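Hypothetical protein (Pseudomonas aeruginosa, PDB 2H9F) probably isomerises methylaconitate, as a member of the PrpF family of methylaconitate isomerases. Local coordinates at residues C133-W138 against A148-S153; E174-F179 against K374-R379. One frame throughout, in Å; residues are numbered along the deposited sequence.

Contact 1. Residues C133-W138 against A148-S153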
ATOM      1  N   CYS A 133      -7.617  -6.419 -30.741  1.00 28.73           N
ATOM      2  CA  CYS A 133      -8.744  -7.252 -30.395  1.00 29.22           C
ATOM      3  C   CYS A 133      -9.841  -6.423 -29.744  1.00 28.88           C
ATOM      4  O   CYS A 133      -9.643  -5.765 -28.734  1.00 30.33           O
ATOM      5  CB  CYS A 133      -8.271  -8.379 -29.483  1.00 30.12           C
ATOM      6  SG  CYS A 133      -9.641  -9.454 -29.101  1.00 31.94           S
ATOM      7  N   GLU A 134     -11.020  -6.452 -30.329  1.00 31.03           N
ATOM      8  CA  GLU A 134     -12.158  -5.786 -29.750  1.00 31.95           C
ATOM      9  C   GLU A 134     -12.769  -6.676 -28.690  1.00 30.54           C
ATOM     10  O   GLU A 134     -13.545  -7.596 -28.991  1.00 29.95           O
ATOM     11  CB  GLU A 134     -13.157  -5.499 -30.863  1.00 33.38           C
ATOM     12  CG  GLU A 134     -14.393  -4.724 -30.469  1.00 38.43           C
ATOM     13  CD  GLU A 134     -15.393  -4.599 -31.630  1.00 41.18           C
ATOM     14  OE1 GLU A 134     -16.175  -5.548 -31.829  1.00 45.95           O
ATOM     15  OE2 GLU A 134     -15.357  -3.557 -32.329  1.00 53.56           O
ATOM     16  N   VAL A 135     -12.434  -6.409 -27.434  1.00 30.05           N
ATOM     17  CA  VAL A 135     -12.974  -7.213 -26.359  1.00 28.96           C
ATOM     18  C   VAL A 135     -14.304  -6.604 -25.924  1.00 28.39           C
ATOM     19  O   VAL A 135     -14.348  -5.474 -25.486  1.00 30.06           O
ATOM     20  CB  VAL A 135     -12.012  -7.319 -25.161  1.00 29.14           C
ATOM     21  CG1 VAL A 135     -12.617  -8.215 -24.103  1.00 25.97           C
ATOM     22  CG2 VAL A 135     -10.650  -7.830 -25.594  1.00 27.75           C
ATOM     23  N   ARG A 136     -15.388  -7.355 -26.051  1.00 27.17           N
ATOM     24  CA  ARG A 136     -16.712  -6.861 -25.692  1.00 26.80           C
ATOM     25  C   ARG A 136     -17.076  -7.287 -24.261  1.00 30.49           C
ATOM     26  O   ARG A 136     -17.363  -8.467 -24.011  1.00 30.80           O
ATOM     27  CB  ARG A 136     -17.733  -7.410 -26.676  1.00 27.61           C
ATOM     28  CG  ARG A 136     -17.414  -7.067 -28.153  1.00 26.37           C
ATOM     29  CD  ARG A 136     -18.269  -7.908 -29.119  1.00 26.79           C
ATOM     30  NE  ARG A 136     -17.944  -9.331 -29.011  1.00 28.43           N
ATOM     31  CZ  ARG A 136     -18.667 -10.326 -29.510  1.00 31.96           C
ATOM     32  NH1 ARG A 136     -19.775 -10.096 -30.195  1.00 32.14           N
ATOM     33  NH2 ARG A 136     -18.270 -11.573 -29.335  1.00 33.79           N
ATOM     34  N   ILE A 137     -17.086  -6.315 -23.333  1.00 31.02           N
ATOM     35  CA  ILE A 137     -17.218  -6.577 -21.890  1.00 28.71           C
ATOM     36  C   ILE A 137     -18.620  -6.259 -21.432  1.00 30.49           C
ATOM     37  O   ILE A 137     -19.133  -5.175 -21.704  1.00 32.06           O
ATOM     38  CB  ILE A 137     -16.240  -5.735 -21.073  1.00 29.05           C
ATOM     39  CG1 ILE A 137     -14.805  -5.999 -21.539  1.00 29.25           C
ATOM     40  CG2 ILE A 137     -16.414  -6.031 -19.558  1.00 29.06           C
ATOM     41  CD1 ILE A 137     -13.760  -4.934 -21.118  1.00 24.80           C
ATOM     42  N   TRP A 138     -19.273  -7.224 -20.793  1.00 30.50           N
ATOM     43  CA  TRP A 138     -20.534  -6.965 -20.115  1.00 30.19           C
ATOM     44  C   TRP A 138     -20.195  -6.652 -18.674  1.00 32.87           C
ATOM     45  O   TRP A 138     -19.754  -7.524 -17.961  1.00 31.29           O
ATOM     46  CB  TRP A 138     -21.401  -8.180 -20.168  1.00 30.81           C
ATOM     47  CG  TRP A 138     -22.708  -8.017 -19.516  1.00 37.06           C
ATOM     48  CD1 TRP A 138     -23.172  -8.706 -18.437  1.00 38.90           C
ATOM     49  CD2 TRP A 138     -23.764  -7.140 -19.919  1.00 35.49           C
ATOM     50  NE1 TRP A 138     -24.443  -8.308 -18.135  1.00 39.73           N
ATOM     51  CE2 TRP A 138     -24.837  -7.351 -19.034  1.00 42.26           C
ATOM     52  CE3 TRP A 138     -23.908  -6.206 -20.942  1.00 38.03           C
ATOM     53  CZ2 TRP A 138     -26.049  -6.652 -19.136  1.00 40.01           C
ATOM     54  CZ3 TRP A 138     -25.106  -5.509 -21.042  1.00 39.38           C
ATOM     55  CH2 TRP A 138     -26.163  -5.741 -20.143  1.00 39.80           C
ATOM     56  N   ALA A 148     -13.260  -2.710 -25.121  1.00 27.05           N
ATOM     57  CA  ALA A 148     -11.854  -2.462 -24.901  1.00 25.51           C
ATOM     58  C   ALA A 148     -11.101  -2.891 -26.164  1.00 25.81           C
ATOM     59  O   ALA A 148     -11.138  -4.055 -26.580  1.00 30.09           O
ATOM     60  CB  ALA A 148     -11.365  -3.230 -23.666  1.00 24.87           C
ATOM     61  N   HIS A 149     -10.418  -1.930 -26.774  1.00 28.35           N
ATOM     62  CA  HIS A 149      -9.631  -2.176 -27.950  1.00 28.51           C
ATOM     63  C   HIS A 149      -8.228  -2.477 -27.497  1.00 29.17           C
ATOM     64  O   HIS A 149      -7.439  -1.565 -27.212  1.00 30.84           O
ATOM     65  CB  HIS A 149      -9.674  -0.960 -28.865  1.00 30.44           C
ATOM     66  CG  HIS A 149     -11.063  -0.575 -29.290  1.00 29.43           C
ATOM     67  ND1 HIS A 149     -11.624  -1.006 -30.466  1.00 30.71           N
ATOM     68  CD2 HIS A 149     -11.986   0.225 -28.707  1.00 35.09           C
ATOM     69  CE1 HIS A 149     -12.841  -0.513 -30.578  1.00 34.36           C
ATOM     70  NE2 HIS A 149     -13.091   0.228 -29.519  1.00 31.40           N
ATOM     71  N   VAL A 150      -7.907  -3.765 -27.420  1.00 29.01           N
ATOM     72  CA  VAL A 150      -6.683  -4.207 -26.789  1.00 26.82           C
ATOM     73  C   VAL A 150      -5.672  -4.563 -27.840  1.00 27.35           C
ATOM     74  O   VAL A 150      -5.939  -5.394 -28.707  1.00 26.59           O
ATOM     75  CB  VAL A 150      -6.961  -5.440 -25.855  1.00 27.59           C
ATOM     76  CG1 VAL A 150      -5.667  -5.946 -25.224  1.00 27.20           C
ATOM     77  CG2 VAL A 150      -7.927  -5.076 -24.804  1.00 26.13           C
ATOM     78  N   PRO A 151      -4.478  -3.938 -27.797  1.00 28.24           N
ATOM     79  CA  PRO A 151      -3.529  -4.294 -28.813  1.00 26.49           C
ATOM     80  C   PRO A 151      -2.910  -5.644 -28.580  1.00 28.49           C
ATOM     81  O   PRO A 151      -2.742  -6.065 -27.428  1.00 30.25           O
ATOM     82  CB  PRO A 151      -2.477  -3.182 -28.702  1.00 27.85           C
ATOM     83  CG  PRO A 151      -2.505  -2.810 -27.254  1.00 27.17           C
ATOM     84  CD  PRO A 151      -3.935  -2.938 -26.859  1.00 28.60           C
ATOM     85  N   VAL A 152      -2.524  -6.277 -29.677  1.00 28.78           N
ATOM     86  CA  VAL A 152      -2.081  -7.656 -29.709  1.00 28.22           C
ATOM     87  C   VAL A 152      -0.871  -7.765 -30.647  1.00 28.64           C
ATOM     88  O   VAL A 152      -0.876  -7.211 -31.759  1.00 28.84           O
ATOM     89  CB  VAL A 152      -3.199  -8.571 -30.195  1.00 28.84           C
ATOM     90  CG1 VAL A 152      -2.676 -10.002 -30.477  1.00 27.69           C
ATOM     91  CG2 VAL A 152      -4.381  -8.561 -29.207  1.00 27.92           C
ATOM     92  N   SER A 153       0.166  -8.446 -30.179  1.00 30.37           N
ATOM     93  CA  SER A 153       1.372  -8.786 -30.973  1.00 31.15           C
ATOM     94  C   SER A 153       1.726 -10.234 -30.721  1.00 30.45           C
ATOM     95  O   SER A 153       1.768 -10.670 -29.572  1.00 32.79           O
ATOM     96  CB  SER A 153       2.614  -7.992 -30.550  1.00 32.80           C
ATOM     97  OG  SER A 153       2.354  -6.613 -30.536  1.00 35.93           O
TER
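Cys133 N gives its hydrogen to Val150 O at 2.8 Å in a nearly straight bond (171°), and Val150 N returns one to Cys133 O at 3.0 Å. The same exchange is repeated two residues on, with Val135 N to Ala148 O at 2.8 Å and Ala148 N back to Val135 O. Glu134 and His149 form the non-hydrogen-bonded pair between these two rungs. These three pairs set the register of the antiparallel hairpin here, and the strands are twisted, their axes at 143°. One face is apolar. Val135 has CG1 anti to its backbone N (chi1 -178°), which leaves CG2 to meet CG2 of Val150 at 4.0 Å, the two side chains crossing at a slant. Farther along, Ile137 lays CD1 against CB of Ala148 at 3.9 Å, and at the other end Val152 CG2 reaches CB of Cys133 at 3.9 Å. On the opposite face Glu134 OE2 approaches His149 CE1 obliquely at 4.3 Å, without bonding; the carboxylate is instead held by a salt bridge from OE1 to Arg126. Helix 106-118 covers the apolar face, Leu117 touching Cys133, Val135 and Val150, while strand 85-92 runs parallel beside strand 131-139 and strand 175-180 flanks strand 144-153.

Contact 2. Residues E174-F179 against K374-R379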
ATOM      1  N   GLU A 174      -1.323   1.674 -25.146  1.00 28.13           N
ATOM      2  CA  GLU A 174      -2.618   2.350 -25.032  1.00 28.83           C
ATOM      3  C   GLU A 174      -3.734   1.373 -25.306  1.00 27.47           C
ATOM      4  O   GLU A 174      -3.651   0.576 -26.242  1.00 29.67           O
ATOM      5  CB  GLU A 174      -2.667   3.522 -26.032  1.00 30.22           C
ATOM      6  CG  GLU A 174      -3.944   4.278 -25.996  1.00 30.51           C
ATOM      7  CD  GLU A 174      -3.953   5.474 -26.947  1.00 34.24           C
ATOM      8  OE1 GLU A 174      -2.969   5.650 -27.704  1.00 35.10           O
ATOM      9  OE2 GLU A 174      -4.914   6.278 -26.902  1.00 33.54           O
ATOM     10  N   ILE A 175      -4.726   1.375 -24.428  1.00 28.00           N
ATOM     11  CA  ILE A 175      -5.970   0.639 -24.625  1.00 27.26           C
ATOM     12  C   ILE A 175      -7.063   1.693 -24.652  1.00 28.07           C
ATOM     13  O   ILE A 175      -7.285   2.400 -23.673  1.00 29.08           O
ATOM     14  CB  ILE A 175      -6.267  -0.336 -23.481  1.00 27.85           C
ATOM     15  CG1 ILE A 175      -5.181  -1.418 -23.445  1.00 27.33           C
ATOM     16  CG2 ILE A 175      -7.610  -1.004 -23.684  1.00 24.50           C
ATOM     17  CD1 ILE A 175      -5.146  -2.329 -22.181  1.00 26.81           C
ATOM     18  N   VAL A 176      -7.749   1.816 -25.777  1.00 30.58           N
ATOM     19  CA  VAL A 176      -8.887   2.717 -25.888  1.00 28.77           C
ATOM     20  C   VAL A 176     -10.133   1.973 -25.398  1.00 27.14           C
ATOM     21  O   VAL A 176     -10.368   0.838 -25.796  1.00 27.16           O
ATOM     22  CB  VAL A 176      -9.090   3.128 -27.384  1.00 30.34           C
ATOM     23  CG1 VAL A 176     -10.368   3.918 -27.576  1.00 29.04           C
ATOM     24  CG2 VAL A 176      -7.860   3.884 -27.907  1.00 26.74           C
ATOM     25  N   LEU A 177     -10.920   2.623 -24.537  1.00 27.36           N
ATOM     26  CA  LEU A 177     -12.149   2.073 -24.026  1.00 29.65           C
ATOM     27  C   LEU A 177     -13.320   2.860 -24.549  1.00 30.21           C
ATOM     28  O   LEU A 177     -13.233   4.085 -24.607  1.00 31.55           O
ATOM     29  CB  LEU A 177     -12.179   2.157 -22.490  1.00 30.40           C
ATOM     30  CG  LEU A 177     -11.089   1.451 -21.665  1.00 30.72           C
ATOM     31  CD1 LEU A 177     -11.172   1.897 -20.199  1.00 32.25           C
ATOM     32  CD2 LEU A 177     -11.177  -0.083 -21.794  1.00 27.52           C
ATOM     33  N   GLU A 178     -14.421   2.172 -24.875  1.00 31.18           N
ATOM     34  CA  GLU A 178     -15.682   2.808 -25.227  1.00 33.22           C
ATOM     35  C   GLU A 178     -16.767   2.314 -24.285  1.00 32.04           C
ATOM     36  O   GLU A 178     -17.067   1.134 -24.266  1.00 29.24           O
ATOM     37  CB  GLU A 178     -16.161   2.477 -26.660  1.00 30.97           C
ATOM     38  CG  GLU A 178     -15.113   2.534 -27.705  1.00 40.40           C
ATOM     39  CD  GLU A 178     -15.677   2.440 -29.134  1.00 40.65           C
ATOM     40  OE1 GLU A 178     -16.786   1.927 -29.338  1.00 52.61           O
ATOM     41  OE2 GLU A 178     -14.983   2.912 -30.054  1.00 61.22           O
ATOM     42  N   PHE A 179     -17.349   3.241 -23.536  1.00 29.58           N
ATOM     43  CA  PHE A 179     -18.463   2.951 -22.669  1.00 30.79           C
ATOM     44  C   PHE A 179     -19.731   3.278 -23.427  1.00 31.47           C
ATOM     45  O   PHE A 179     -20.013   4.438 -23.731  1.00 31.28           O
ATOM     46  CB  PHE A 179     -18.343   3.776 -21.398  1.00 30.93           C
ATOM     47  CG  PHE A 179     -17.167   3.399 -20.552  1.00 30.84           C
ATOM     48  CD1 PHE A 179     -15.911   3.880 -20.844  1.00 30.90           C
ATOM     49  CD2 PHE A 179     -17.304   2.524 -19.489  1.00 32.79           C
ATOM     50  CE1 PHE A 179     -14.807   3.531 -20.080  1.00 35.86           C
ATOM     51  CE2 PHE A 179     -16.198   2.168 -18.700  1.00 32.60           C
ATOM     52  CZ  PHE A 179     -14.953   2.676 -19.012  1.00 32.72           C
ATOM     53  N   LYS A 374     -21.892   7.125 -26.499  1.00 31.83           N
ATOM     54  CA  LYS A 374     -20.560   6.630 -26.134  1.00 31.80           C
ATOM     55  C   LYS A 374     -19.751   7.636 -25.347  1.00 31.47           C
ATOM     56  O   LYS A 374     -19.789   8.818 -25.641  1.00 31.93           O
ATOM     57  CB  LYS A 374     -19.707   6.332 -27.361  1.00 33.56           C
ATOM     58  CG  LYS A 374     -20.219   5.265 -28.317  1.00 39.27           C
ATOM     59  CD  LYS A 374     -19.232   5.148 -29.471  1.00 36.27           C
ATOM     60  CE  LYS A 374     -19.543   4.016 -30.420  1.00 42.97           C
ATOM     61  NZ  LYS A 374     -18.495   3.907 -31.466  1.00 41.53           N
ATOM     62  N   ALA A 375     -18.982   7.126 -24.386  1.00 30.29           N
ATOM     63  CA  ALA A 375     -17.838   7.829 -23.792  1.00 30.07           C
ATOM     64  C   ALA A 375     -16.573   7.068 -24.165  1.00 28.47           C
ATOM     65  O   ALA A 375     -16.490   5.869 -23.975  1.00 30.00           O
ATOM     66  CB  ALA A 375     -17.962   7.896 -22.294  1.00 27.07           C
ATOM     67  N   ILE A 376     -15.578   7.775 -24.654  1.00 28.72           N
ATOM     68  CA  ILE A 376     -14.353   7.172 -25.153  1.00 27.01           C
ATOM     69  C   ILE A 376     -13.158   7.782 -24.439  1.00 26.37           C
ATOM     70  O   ILE A 376     -13.039   9.004 -24.314  1.00 26.97           O
ATOM     71  CB  ILE A 376     -14.219   7.391 -26.694  1.00 27.53           C
ATOM     72  CG1 ILE A 376     -15.476   6.876 -27.422  1.00 26.80           C
ATOM     73  CG2 ILE A 376     -12.967   6.672 -27.244  1.00 23.01           C
ATOM     74  CD1 ILE A 376     -15.598   7.295 -28.852  1.00 28.99           C
HETATM   75  N   MSE A 377     -12.268   6.926 -23.949  1.00 28.27           N
HETATM   76  CA  MSE A 377     -11.054   7.366 -23.254  1.00 29.70           C
HETATM   77  C   MSE A 377      -9.969   6.328 -23.411  1.00 27.85           C
HETATM   78  O   MSE A 377     -10.238   5.214 -23.819  1.00 28.54           O
HETATM   79  CB  MSE A 377     -11.360   7.574 -21.793  1.00 30.67           C
HETATM   80  CG  MSE A 377     -11.834   6.287 -21.106  1.00 34.57           C
HETATM   81 SE   MSE A 377     -12.639   6.636 -19.380  0.70 35.26          SE
HETATM   82  CE  MSE A 377     -14.339   7.308 -19.917  1.00 31.39           C
ATOM     83  N   SER A 378      -8.731   6.703 -23.114  1.00 29.29           N
ATOM     84  CA  SER A 378      -7.604   5.810 -23.228  1.00 28.89           C
ATOM     85  C   SER A 378      -6.975   5.557 -21.870  1.00 31.39           C
ATOM     86  O   SER A 378      -6.777   6.480 -21.053  1.00 30.57           O
ATOM     87  CB  SER A 378      -6.539   6.425 -24.134  1.00 32.50           C
ATOM     88  OG  SER A 378      -6.980   6.416 -25.478  1.00 35.90           O
ATOM     89  N   ARG A 379      -6.642   4.298 -21.632  1.00 30.89           N
ATOM     90  CA  ARG A 379      -5.924   3.906 -20.412  1.00 29.91           C
ATOM     91  C   ARG A 379      -4.899   2.868 -20.774  1.00 29.73           C
ATOM     92  O   ARG A 379      -4.579   2.683 -21.965  1.00 30.98           O
ATOM     93  CB  ARG A 379      -6.951   3.412 -19.386  1.00 31.11           C
ATOM     94  CG  ARG A 379      -7.801   4.569 -18.901  1.00 32.78           C
ATOM     95  CD  ARG A 379      -8.652   4.270 -17.738  1.00 46.38           C
ATOM     96  NE  ARG A 379      -9.221   5.538 -17.290  1.00 53.49           N
ATOM     97  CZ  ARG A 379     -10.449   5.708 -16.771  1.00 60.31           C
ATOM     98  NH1 ARG A 379     -11.321   4.686 -16.624  1.00 53.09           N
ATOM     99  NH2 ARG A 379     -10.813   6.948 -16.413  1.00 63.23           N
TER
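This is an antiparallel pairing of strands distant in sequence, strand 175-180 lying along strand 369-386; the centre of the contact is about 9 Å from the centre of the chain. Six backbone hydrogen bonds join Ile175, Leu177 and Phe179 to Arg379, Met377 and Ala375; the bond from Leu177 N to Met377 O (2.8 Å) arrives nearly in line with the carbonyl. Val176 faces Ser378 and Glu178 faces Ile376 in the non-hydrogen-bonded pairs. Ser378 OG donates to Glu174 OE2 at 2.5 Å, and OE2 accepts through its anti lone pair, the one away from the other carboxylate oxygen; the extended Glu174 chain, CG anti to the backbone N (chi1 -180°), carries the carboxylate there. At the far end Lys374 and Glu178 lie side by side in a weak salt bridge, NZ to OE1 3.4 Å. On the other face selenomethionine Met377 crosses Phe179 at about a right angle, CE 3.8 Å from CE1 and SE 5.0 Å from the ring centroid, an oblique Met-aromatic contact. Met377 SE also lies above one face of the Arg379 guanidinium, displaced toward its rim. With helix 106-118 against Ile175, Leu177 and Arg379, the arrangement is a long-range antiparallel β-ladder joining strand 175-180 to the late strand 369-386.

How the contacts relate
From the N terminus, the chain first makes contact 1, a local one: strand 131-139 turns back within a few residues and 148-153 closes the hairpin. It then enters 174-179; 194 residues, including helices 244-260 and 319-330, separate this segment from 374-379, which closes contact 2. The two closures therefore follow in series, neither enclosing nor crossing the other. Strands 144-153 and 175-180 are antiparallel neighbours, with a probable hydrogen bond from His149 N to Val176 O at 2.9 Å. The strand order 131-139, 144-153, 175-180, 369-386 thus ties the hairpin to the late part of the chain.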